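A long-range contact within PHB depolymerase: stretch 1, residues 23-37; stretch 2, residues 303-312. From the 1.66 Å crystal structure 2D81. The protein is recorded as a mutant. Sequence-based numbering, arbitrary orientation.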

# COMPACT_ATOMS: atom_id res chain seq x y z
N TYR A 23 2.33 5.77 -1.18
CA TYR A 23 3.34 6.00 -2.20
C TYR A 23 3.86 4.66 -2.72
O TYR A 23 3.91 4.43 -3.92
CB TYR A 23 4.50 6.83 -1.63
CG TYR A 23 4.33 8.33 -1.81
CD1 TYR A 23 4.51 8.93 -3.06
CD2 TYR A 23 4.01 9.15 -0.73
CE1 TYR A 23 4.37 10.31 -3.23
CE2 TYR A 23 3.86 10.54 -0.89
CZ TYR A 23 4.05 11.10 -2.15
OH TYR A 23 3.91 12.47 -2.32
N MET A 24 4.24 3.77 -1.80
CA MET A 24 4.75 2.45 -2.18
C MET A 24 3.71 1.62 -2.93
O MET A 24 4.04 0.93 -3.89
CB MET A 24 5.22 1.70 -0.92
CG MET A 24 5.79 0.29 -1.18
SD MET A 24 7.15 0.22 -2.37
CE MET A 24 8.53 0.79 -1.37
N ALA A 25 2.45 1.69 -2.51
CA ALA A 25 1.39 0.95 -3.20
C ALA A 25 1.33 1.38 -4.67
O ALA A 25 1.23 0.54 -5.56
CB ALA A 25 0.04 1.19 -2.53
N ALA A 26 1.40 2.68 -4.91
CA ALA A 26 1.41 3.19 -6.28
C ALA A 26 2.68 2.77 -7.02
O ALA A 26 2.65 2.48 -8.21
CB ALA A 26 1.27 4.71 -6.29
N GLN A 27 3.81 2.75 -6.31
CA GLN A 27 5.05 2.30 -6.92
C GLN A 27 4.93 0.85 -7.38
O GLN A 27 5.34 0.51 -8.49
CB GLN A 27 6.23 2.47 -5.96
CG GLN A 27 6.61 3.93 -5.77
CD GLN A 27 7.77 4.16 -4.81
OE1 GLN A 27 8.24 5.29 -4.66
NE2 GLN A 27 8.22 3.10 -4.15
N LEU A 28 4.36 -0.00 -6.53
CA LEU A 28 4.10 -1.39 -6.90
C LEU A 28 3.06 -1.51 -8.01
O LEU A 28 3.22 -2.29 -8.95
CB LEU A 28 3.64 -2.19 -5.68
CG LEU A 28 4.71 -2.48 -4.63
CD1 LEU A 28 4.06 -2.80 -3.29
CD2 LEU A 28 5.58 -3.63 -5.11
N GLY A 29 1.99 -0.73 -7.89
CA GLY A 29 0.91 -0.77 -8.87
C GLY A 29 1.36 -0.36 -10.27
O GLY A 29 0.79 -0.79 -11.26
N VAL A 30 2.40 0.48 -10.33
CA VAL A 30 2.95 0.91 -11.61
C VAL A 30 4.09 0.01 -12.08
O VAL A 30 4.03 -0.57 -13.16
CB VAL A 30 3.45 2.38 -11.52
CG1 VAL A 30 4.19 2.76 -12.80
CG2 VAL A 30 2.27 3.31 -11.27
N ALA A 31 5.14 -0.10 -11.26
CA ALA A 31 6.34 -0.83 -11.67
C ALA A 31 6.05 -2.31 -11.88
O ALA A 31 6.61 -2.94 -12.78
CB ALA A 31 7.44 -0.65 -10.63
N TYR A 32 5.16 -2.86 -11.05
CA TYR A 32 4.74 -4.24 -11.19
C TYR A 32 3.25 -4.36 -11.49
O TYR A 32 2.55 -5.18 -10.90
CB TYR A 32 5.06 -5.03 -9.91
CG TYR A 32 6.54 -5.25 -9.65
CD1 TYR A 32 7.31 -4.29 -9.00
CD2 TYR A 32 7.16 -6.44 -10.05
CE1 TYR A 32 8.66 -4.51 -8.74
CE2 TYR A 32 8.51 -6.66 -9.80
CZ TYR A 32 9.25 -5.69 -9.15
OH TYR A 32 10.59 -5.90 -8.90
N SER A 33 2.76 -3.54 -12.42
CA SER A 33 1.35 -3.58 -12.78
C SER A 33 0.93 -4.96 -13.27
O SER A 33 -0.25 -5.31 -13.22
CB SER A 33 1.05 -2.52 -13.85
OG SER A 33 1.80 -2.73 -15.03
N ASP A 34 1.89 -5.75 -13.74
CA ASP A 34 1.62 -7.11 -14.20
C ASP A 34 1.34 -8.06 -13.03
O ASP A 34 0.57 -9.01 -13.17
CB ASP A 34 2.79 -7.64 -15.03
CG ASP A 34 4.09 -7.68 -14.25
OD1 ASP A 34 4.47 -6.64 -13.66
OD2 ASP A 34 4.75 -8.74 -14.22
N VAL A 35 1.97 -7.80 -11.89
CA VAL A 35 1.78 -8.62 -10.70
C VAL A 35 0.51 -8.20 -9.98
O VAL A 35 -0.30 -9.04 -9.57
CB VAL A 35 2.98 -8.46 -9.73
CG1 VAL A 35 2.72 -9.24 -8.44
CG2 VAL A 35 4.25 -8.97 -10.40
N PHE A 36 0.33 -6.89 -9.82
CA PHE A 36 -0.87 -6.37 -9.17
C PHE A 36 -1.92 -6.06 -10.23
O PHE A 36 -2.23 -4.90 -10.52
CB PHE A 36 -0.50 -5.13 -8.34
CG PHE A 36 0.54 -5.43 -7.29
CD1 PHE A 36 1.90 -5.31 -7.57
CD2 PHE A 36 0.16 -5.93 -6.05
CE1 PHE A 36 2.86 -5.69 -6.64
CE2 PHE A 36 1.11 -6.32 -5.10
CZ PHE A 36 2.47 -6.20 -5.40
N ASN A 37 -2.48 -7.13 -10.79
CA ASN A 37 -3.21 -7.03 -12.04
C ASN A 37 -4.69 -6.67 -11.91
O ASN A 37 -5.34 -6.37 -12.92
CB ASN A 37 -3.06 -8.34 -12.82
CG ASN A 37 -3.06 -9.56 -11.93
OD1 ASN A 37 -3.94 -9.74 -11.10
ND2 ASN A 37 -2.05 -10.41 -12.09
N MET A 303 10.40 -3.30 -3.07
CA MET A 303 9.36 -3.79 -3.96
C MET A 303 9.63 -5.24 -4.37
O MET A 303 8.71 -6.05 -4.45
CB MET A 303 9.23 -2.92 -5.21
CG MET A 303 8.64 -1.54 -4.96
SD MET A 303 7.81 -0.86 -6.41
CE MET A 303 9.19 -0.69 -7.54
N ALA A 304 10.89 -5.56 -4.63
CA ALA A 304 11.26 -6.92 -5.02
C ALA A 304 10.94 -7.92 -3.91
O ALA A 304 10.53 -9.05 -4.18
CB ALA A 304 12.74 -6.97 -5.38
N ALA A 305 11.15 -7.50 -2.67
CA ALA A 305 10.86 -8.35 -1.51
C ALA A 305 9.36 -8.61 -1.40
O ALA A 305 8.93 -9.75 -1.22
CB ALA A 305 11.37 -7.69 -0.24
N ILE A 306 8.57 -7.54 -1.51
CA ILE A 306 7.12 -7.66 -1.46
C ILE A 306 6.60 -8.52 -2.61
O ILE A 306 5.75 -9.39 -2.41
CB ILE A 306 6.46 -6.27 -1.51
CG1 ILE A 306 6.88 -5.47 -0.27
CG2 ILE A 306 4.93 -6.40 -1.55
CD1 ILE A 306 6.44 -4.01 -0.29
N VAL A 307 7.11 -8.29 -3.82
CA VAL A 307 6.72 -9.10 -4.96
C VAL A 307 7.12 -10.56 -4.77
O VAL A 307 6.40 -11.47 -5.18
CB VAL A 307 7.36 -8.57 -6.27
CG1 VAL A 307 7.09 -9.53 -7.42
CG2 VAL A 307 6.78 -7.20 -6.59
N GLY A 308 8.27 -10.78 -4.13
CA GLY A 308 8.71 -12.14 -3.86
C GLY A 308 7.78 -12.85 -2.90
O GLY A 308 7.50 -14.04 -3.06
N GLN A 309 7.30 -12.12 -1.90
CA GLN A 309 6.30 -12.63 -0.99
C GLN A 309 5.03 -13.00 -1.74
O GLN A 309 4.46 -14.07 -1.54
CB GLN A 309 5.98 -11.58 0.08
CG GLN A 309 7.13 -11.33 1.06
CD GLN A 309 6.84 -10.19 2.01
OE1 GLN A 309 5.68 -9.86 2.26
NE2 GLN A 309 7.89 -9.60 2.57
N VAL A 310 4.59 -12.11 -2.63
CA VAL A 310 3.39 -12.35 -3.40
C VAL A 310 3.54 -13.59 -4.27
O VAL A 310 2.64 -14.44 -4.33
CB VAL A 310 3.06 -11.14 -4.30
CG1 VAL A 310 1.97 -11.51 -5.29
CG2 VAL A 310 2.62 -9.97 -3.44
N LYS A 311 4.68 -13.70 -4.95
CA LYS A 311 4.92 -14.82 -5.86
C LYS A 311 4.84 -16.15 -5.11
O LYS A 311 4.33 -17.14 -5.64
CB LYS A 311 6.31 -14.69 -6.50
CG LYS A 311 6.52 -13.43 -7.32
CD LYS A 311 5.99 -13.56 -8.74
CE LYS A 311 6.40 -12.36 -9.58
NZ LYS A 311 6.02 -12.50 -11.01
N GLN A 312 5.34 -16.16 -3.88
CA GLN A 312 5.31 -17.37 -3.05
C GLN A 312 3.87 -17.74 -2.71
O GLN A 312 3.48 -18.90 -2.84
CB GLN A 312 6.12 -17.15 -1.78
CG GLN A 312 6.01 -18.26 -0.73
CD GLN A 312 6.39 -19.64 -1.27
OE1 GLN A 312 7.03 -19.76 -2.31
NE2 GLN A 312 5.99 -20.68 -0.55

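The most striking feature of this contact is a methyl group seated squarely on an aromatic ring: Val307 CG2 lies 3.5 Å from the centroid of the Tyr32 ring (atoms CG to CZ), only 8° off the ring normal, a CH-pi arrangement in which a slightly positive C-H group meets the electron-rich face. Tyr32 is the first residue to leave helical phi/psi after helix 23-31, and its CA-to-CB bond points toward the second stretch. A tyrosine suits this partly exposed site because its ring offers an apolar face while its hydroxyl is hydrogen-bonded elsewhere in the structure. The same methyl is shared: Val307 CG2 lies 4.0 Å from Leu28 CD2 and, at the edge of the Phe36 ring, 4.2 Å from Phe36 CE1. A branched valine, compact enough to fit among these groups, serves all three.

Met303 has the largest area covered by the other stretch, and acts as a knob in a hole formed by Met24, Gln27, Leu28 and Ala31 on the first helix. Its long, flexible, unbranched chain reaches into this space: Met303 CG is 3.5 Å from Met24 SD and 3.7 Å from Leu28 CD2, while Met303 CE rests 3.6 Å from Ala31 CB. Ala31, with only a methyl side chain that points toward the second stretch, packs against the terminal methyl, while Met303 SD lies 3.5 Å from Gln27 C, against the helix backbone.

Farther along, Val35 turns toward the second helix, packing Val35 CG1 4.0 Å from Val310 CG1 and Val35 CG2 4.2 Å from Val307 CG1. Lys311 lies at the exposed margin; its chain bends at chi1 and chi2 (both m) and then runs straight through chi3 and chi4 (both t), bringing Lys311 NZ to 4.0 Å from Val35 CG2. A long side chain that is apolar except at its tip suits such an edge.

No hydrogen bond crosses between the stretches. The two helices cross at -68°, their axes no nearer than 11.0 Å, so side chains fill the gap and the association rests on apolar packing.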